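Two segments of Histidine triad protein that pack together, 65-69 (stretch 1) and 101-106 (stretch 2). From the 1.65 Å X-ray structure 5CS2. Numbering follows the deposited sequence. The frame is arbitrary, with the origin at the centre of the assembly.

Stretch 1, residues 65-69: KHYND
Stretch 2 101-106: AIQDGK

A buried carboxylate is tolerated when the neighbouring segment and ordered water supply enough donors, and the contact between residues 65-69 and 101-106 of this histidine triad protein illustrates the principle. Stretch 2 runs as a strand through Asp-104 (phi/psi -84/75) before leaving it at Gly-105; stretch 1 is a loop that enters a 3-10 segment at Tyr-67. The nearest CA atoms across the stretches are those of His-66 and Asp-104, 5.9 Å apart, and together the stretches bury 261 Å².

Asp-104 covers the most surface. Its CA-to-CB bond points sideways, but the t rotamer (chi1 -175°, chi2 28°) brings the carboxylate to stretch 1. There Asp-104 OD1 accepts a nearly straight hydrogen bond from Tyr-67 N (2.9 Å, 174°) and a more bent one from His-66 ND1 (3.1 Å, 148°). Asp-104 OD1 lies at the edge of the imidazole, near its plane, where the ND1 proton can reach it. Two waters extend the network: water 1 donates to Asp-104 OD1 and Lys-65 O, each at 2.8 Å, while water 2 donates to Asp-104 OD2 (2.6 Å) and accepts from Asn-68 N (2.9 Å).

Tyr-67 (phi/psi -56/-36; chi1 -169°, t; chi2 41°) adds an apolar contact. Ile-102, with chi1 m and chi2 t, sets CD1 over one face of the Tyr-67 ring, 4.0 Å from its centroid and 12° off the normal, a CH-pi arrangement.

His-66 is extended (-107/151), with chi1 -81° (m) and chi2 -74°. The turn that presents it is closed by two hydrogen bonds: Asp-69 N to His-66 O and His-66 N to Asp-69 OD2, both 2.9 Å. His-66 CE1 lies 3.6 Å from Gly-105 CA. At 121/160 a side chain on Gly-105 would jam against the preceding carbonyl oxygen, and its CB would sit only 3.1 Å from His-66 CE1.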

# COMPACT_ATOMS: atom_id res chain seq x y z
N LYS A 65 -1.42 -13.82 -7.67
CA LYS A 65 -1.95 -12.86 -8.64
C LYS A 65 -2.54 -11.58 -8.04
O LYS A 65 -2.24 -10.47 -8.49
CB LYS A 65 -2.98 -13.53 -9.57
CG LYS A 65 -3.41 -12.65 -10.74
CD LYS A 65 -4.41 -13.34 -11.64
CE LYS A 65 -4.80 -12.46 -12.79
NZ LYS A 65 -5.82 -13.11 -13.65
N HIS A 66 -3.44 -11.77 -7.08
CA HIS A 66 -4.17 -10.68 -6.44
C HIS A 66 -3.70 -10.39 -5.04
O HIS A 66 -3.29 -11.29 -4.33
CB HIS A 66 -5.68 -10.99 -6.42
CG HIS A 66 -6.35 -10.69 -7.73
ND1 HIS A 66 -6.60 -9.37 -8.13
CD2 HIS A 66 -6.79 -11.53 -8.69
CE1 HIS A 66 -7.16 -9.47 -9.32
NE2 HIS A 66 -7.30 -10.75 -9.69
N TYR A 67 -3.84 -9.14 -4.62
CA TYR A 67 -3.48 -8.71 -3.28
C TYR A 67 -4.19 -9.54 -2.21
O TYR A 67 -3.61 -9.87 -1.18
CB TYR A 67 -3.82 -7.21 -3.13
CG TYR A 67 -3.26 -6.55 -1.89
CD1 TYR A 67 -1.97 -6.82 -1.45
CD2 TYR A 67 -4.01 -5.59 -1.20
CE1 TYR A 67 -1.45 -6.19 -0.32
CE2 TYR A 67 -3.49 -4.96 -0.07
CZ TYR A 67 -2.20 -5.23 0.34
OH TYR A 67 -1.70 -4.61 1.46
N ASN A 68 -5.45 -9.92 -2.48
CA ASN A 68 -6.21 -10.73 -1.54
C ASN A 68 -5.81 -12.21 -1.50
O ASN A 68 -6.32 -12.94 -0.63
CB ASN A 68 -7.68 -10.55 -1.76
CG ASN A 68 -8.14 -9.28 -1.09
OD1 ASN A 68 -8.34 -9.22 0.13
ND2 ASN A 68 -8.23 -8.25 -1.85
N ASP A 69 -4.86 -12.64 -2.36
CA ASP A 69 -4.30 -13.99 -2.33
C ASP A 69 -3.19 -14.05 -1.28
O ASP A 69 -2.76 -15.14 -0.93
CB ASP A 69 -3.69 -14.38 -3.69
CG ASP A 69 -4.72 -14.58 -4.79
OD1 ASP A 69 -5.84 -15.07 -4.48
OD2 ASP A 69 -4.40 -14.29 -5.96
N ALA A 101 1.83 2.54 -5.20
CA ALA A 101 0.60 1.97 -5.78
C ALA A 101 0.67 0.52 -6.10
O ALA A 101 1.73 0.01 -6.47
CB ALA A 101 0.20 2.72 -7.03
N ILE A 102 -0.52 -0.15 -6.03
CA ILE A 102 -0.72 -1.54 -6.47
C ILE A 102 -1.78 -1.51 -7.57
O ILE A 102 -2.85 -0.93 -7.36
CB ILE A 102 -1.14 -2.49 -5.32
CG1 ILE A 102 -0.14 -2.47 -4.14
CG2 ILE A 102 -1.34 -3.94 -5.85
CD1 ILE A 102 -0.57 -3.39 -2.95
N GLN A 103 -1.47 -2.06 -8.77
CA GLN A 103 -2.46 -2.21 -9.84
C GLN A 103 -2.97 -3.62 -9.59
O GLN A 103 -2.38 -4.60 -10.07
CB GLN A 103 -1.81 -2.08 -11.24
CG GLN A 103 -1.13 -0.75 -11.46
CD GLN A 103 -0.25 -0.82 -12.67
OE1 GLN A 103 0.76 -1.53 -12.69
NE2 GLN A 103 -0.65 -0.14 -13.72
N ASP A 104 -3.98 -3.75 -8.72
CA ASP A 104 -4.49 -5.04 -8.29
C ASP A 104 -5.50 -5.65 -9.27
O ASP A 104 -6.69 -5.68 -8.98
CB ASP A 104 -5.04 -4.94 -6.86
CG ASP A 104 -5.48 -6.24 -6.24
OD1 ASP A 104 -4.92 -7.30 -6.61
OD2 ASP A 104 -6.30 -6.18 -5.29
N GLY A 105 -5.01 -6.15 -10.39
CA GLY A 105 -5.87 -6.78 -11.38
C GLY A 105 -5.81 -6.14 -12.74
O GLY A 105 -5.44 -4.97 -12.87
N LYS A 106 -6.22 -6.89 -13.77
CA LYS A 106 -6.17 -6.43 -15.15
C LYS A 106 -6.88 -5.10 -15.40
O LYS A 106 -6.36 -4.24 -16.12
CB LYS A 106 -6.69 -7.53 -16.12
CG LYS A 106 -6.22 -7.35 -17.56
CD LYS A 106 -6.39 -8.63 -18.39
CE LYS A 106 -5.50 -8.64 -19.62
NZ LYS A 106 -4.05 -8.78 -19.27
O HOH W 1 -2.33 -7.77 -7.60
O HOH W 2 -7.16 -8.48 -4.39